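Nop domain-containing protein (Archaeoglobus fulgidus, PDB 1NT2) partners fibrillarin in the archaeal box C/D sRNP core and probably binds its guide RNA. Local coordinates at residues Ile138-Thr143 against Lys232-Arg237. Residues are numbered along the deposited sequence; the frame is centred on the assembly and turned at random.
Sequences IAPNMT and KIDYFR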
loop_
_atom_site.group_PDB
_atom_site.type_symbol
_atom_site.label_atom_id
_atom_site.label_comp_id
_atom_site.label_asym_id
_atom_site.label_seq_id
_atom_site.Cartn_x
_atom_site.Cartn_y
_atom_site.Cartn_z
ATOM N N ILE B 138 -28.225 2.148 -18.098
ATOM C CA ILE B 138 -27.215 1.706 -19.048
ATOM C C ILE B 138 -26.978 0.197 -18.969
ATOM O O ILE B 138 -26.376 -0.392 -19.861
ATOM C CB ILE B 138 -25.883 2.470 -18.794
ATOM C CG1 ILE B 138 -24.947 2.346 -19.996
ATOM C CG2 ILE B 138 -25.198 1.928 -17.565
ATOM C CD1 ILE B 138 -25.342 3.214 -21.196
ATOM N N ALA B 139 -27.472 -0.431 -17.908
ATOM C CA ALA B 139 -27.283 -1.864 -17.727
ATOM C C ALA B 139 -28.384 -2.532 -16.889
ATOM O O ALA B 139 -28.109 -3.135 -15.855
ATOM C CB ALA B 139 -25.922 -2.111 -17.090
ATOM N N PRO B 140 -29.643 -2.454 -17.342
ATOM C CA PRO B 140 -30.751 -3.059 -16.602
ATOM C C PRO B 140 -30.651 -4.576 -16.512
ATOM O O PRO B 140 -30.488 -5.128 -15.424
ATOM C CB PRO B 140 -31.968 -2.614 -17.391
ATOM C CG PRO B 140 -31.456 -2.643 -18.786
ATOM C CD PRO B 140 -30.104 -1.967 -18.653
ATOM N N ASN B 141 -30.749 -5.242 -17.658
ATOM C CA ASN B 141 -30.682 -6.698 -17.733
ATOM C C ASN B 141 -29.706 -7.317 -16.736
ATOM O O ASN B 141 -29.875 -8.472 -16.350
ATOM C CB ASN B 141 -30.320 -7.126 -19.159
ATOM C CG ASN B 141 -31.336 -6.647 -20.188
ATOM O OD1 ASN B 141 -32.488 -7.072 -20.170
ATOM N ND2 ASN B 141 -30.914 -5.756 -21.084
ATOM N N MET B 142 -28.694 -6.552 -16.324
ATOM C CA MET B 142 -27.712 -7.029 -15.349
ATOM C C MET B 142 -28.117 -6.680 -13.926
ATOM O O MET B 142 -28.226 -7.560 -13.072
ATOM C CB MET B 142 -26.340 -6.422 -15.611
ATOM C CG MET B 142 -25.502 -7.162 -16.612
ATOM S SD MET B 142 -23.841 -6.491 -16.611
ATOM C CE MET B 142 -23.080 -7.545 -15.364
ATOM N N THR B 143 -28.311 -5.386 -13.675
ATOM C CA THR B 143 -28.712 -4.911 -12.356
ATOM C C THR B 143 -29.849 -5.802 -11.877
ATOM O O THR B 143 -29.919 -6.176 -10.708
ATOM C CB THR B 143 -29.195 -3.428 -12.404
ATOM O OG1 THR B 143 -30.101 -3.250 -13.496
ATOM C CG2 THR B 143 -28.026 -2.475 -12.584
ATOM N N LYS B 232 -24.671 -8.597 -22.622
ATOM C CA LYS B 232 -24.698 -8.340 -24.061
ATOM C C LYS B 232 -25.985 -7.652 -24.471
ATOM O O LYS B 232 -25.987 -6.691 -25.247
ATOM C CB LYS B 232 -24.567 -9.637 -24.844
ATOM C CG LYS B 232 -24.554 -9.425 -26.336
ATOM C CD LYS B 232 -24.771 -10.732 -27.081
ATOM C CE LYS B 232 -23.637 -11.737 -26.857
ATOM N NZ LYS B 232 -23.864 -12.972 -27.661
ATOM N N ILE B 233 -27.088 -8.151 -23.942
ATOM C CA ILE B 233 -28.371 -7.574 -24.268
ATOM C C ILE B 233 -28.477 -6.138 -23.763
ATOM O O ILE B 233 -29.113 -5.311 -24.400
ATOM C CB ILE B 233 -29.498 -8.448 -23.713
ATOM C CG1 ILE B 233 -29.292 -9.882 -24.219
ATOM C CG2 ILE B 233 -30.856 -7.898 -24.149
ATOM C CD1 ILE B 233 -30.353 -10.848 -23.819
ATOM N N ASP B 234 -27.849 -5.833 -22.632
ATOM C CA ASP B 234 -27.873 -4.473 -22.097
ATOM C C ASP B 234 -27.158 -3.518 -23.056
ATOM O O ASP B 234 -27.682 -2.465 -23.443
ATOM C CB ASP B 234 -27.140 -4.412 -20.759
ATOM C CG ASP B 234 -27.952 -4.962 -19.623
ATOM O OD1 ASP B 234 -29.098 -4.502 -19.451
ATOM O OD2 ASP B 234 -27.443 -5.842 -18.896
ATOM N N TYR B 235 -25.945 -3.920 -23.417
ATOM C CA TYR B 235 -25.045 -3.174 -24.286
ATOM C C TYR B 235 -25.506 -2.975 -25.740
ATOM O O TYR B 235 -25.149 -1.982 -26.371
ATOM C CB TYR B 235 -23.676 -3.873 -24.237
ATOM C CG TYR B 235 -22.536 -3.163 -24.927
ATOM C CD1 TYR B 235 -21.680 -3.864 -25.777
ATOM C CD2 TYR B 235 -22.306 -1.806 -24.734
ATOM C CE1 TYR B 235 -20.628 -3.233 -26.426
ATOM C CE2 TYR B 235 -21.252 -1.162 -25.377
ATOM C CZ TYR B 235 -20.417 -1.882 -26.227
ATOM O OH TYR B 235 -19.392 -1.260 -26.904
ATOM N N PHE B 236 -26.303 -3.897 -26.271
ATOM C CA PHE B 236 -26.753 -3.786 -27.658
ATOM C C PHE B 236 -28.235 -3.476 -27.842
ATOM O O PHE B 236 -28.651 -2.986 -28.902
ATOM C CB PHE B 236 -26.419 -5.073 -28.400
ATOM C CG PHE B 236 -24.954 -5.344 -28.493
ATOM C CD1 PHE B 236 -24.131 -4.504 -29.227
ATOM C CD2 PHE B 236 -24.389 -6.425 -27.831
ATOM C CE1 PHE B 236 -22.756 -4.737 -29.302
ATOM C CE2 PHE B 236 -23.020 -6.669 -27.897
ATOM C CZ PHE B 236 -22.201 -5.822 -28.634
ATOM N N ARG B 237 -29.020 -3.781 -26.811
ATOM C CA ARG B 237 -30.470 -3.550 -26.797
ATOM C C ARG B 237 -30.786 -2.347 -25.908
ATOM O O ARG B 237 -31.424 -1.388 -26.343
ATOM C CB ARG B 237 -31.199 -4.784 -26.239
ATOM C CG ARG B 237 -31.914 -5.664 -27.255
ATOM C CD ARG B 237 -33.390 -5.305 -27.365
ATOM N NE ARG B 237 -33.584 -3.951 -27.870
ATOM C CZ ARG B 237 -34.770 -3.435 -28.173
ATOM N NH1 ARG B 237 -35.870 -4.161 -28.018
ATOM N NH2 ARG B 237 -34.854 -2.197 -28.638
#
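With chi1 at -77°, Asp234 sets CG anti to its own carbonyl carbon and beside its backbone N, sending the carboxylate from helix 217-236 to the first turn of helix 140-146. Asn141 adopts the same kind of rotamer (chi1 -60°), so that its amide runs back alongside the aspartate in the opposite direction, the amide and carboxylate planes 37° apart. The two side chains meet through a weak, bent hydrogen bond from Asn141 ND2 to Asp234 OD1 (2.7 Å). The same amide nitrogen also donates to the carbonyl oxygen of Glu239, just beyond helix 217-236, and the CG2 branch of Ile233 approaches ND2 to 3.7 Å.

The carboxylate faces the start of a helix whose N-cap position is held by Ala139, which is also the first residue to leave helical geometry after helix 110-138; Pro140 opens the new helix. OD1 lies 2.5 Å from Asn141 N, while OD2 sits 2.9 Å from Met142 N and 3.3 Å from Met142 CG, whose side chain crosses the aspartate nearly at right angles before bending away. Within the turn, Thr143 N donates to Ala139 O, closing the first helical turn.

All the touching residues are buried, in the Nop region, where Tyr235 and Ile138 pack against helix 50-71 and Phe236 meets Leu111 of the fibrillarin-like chain. An acidic group brought by one helix to the amino end of another illustrates a familiar electrostatic principle: the helix dipole would be expected to stabilise the buried negative charge and probably lower its pKa, with the Asn141 amide as an additional polar partner.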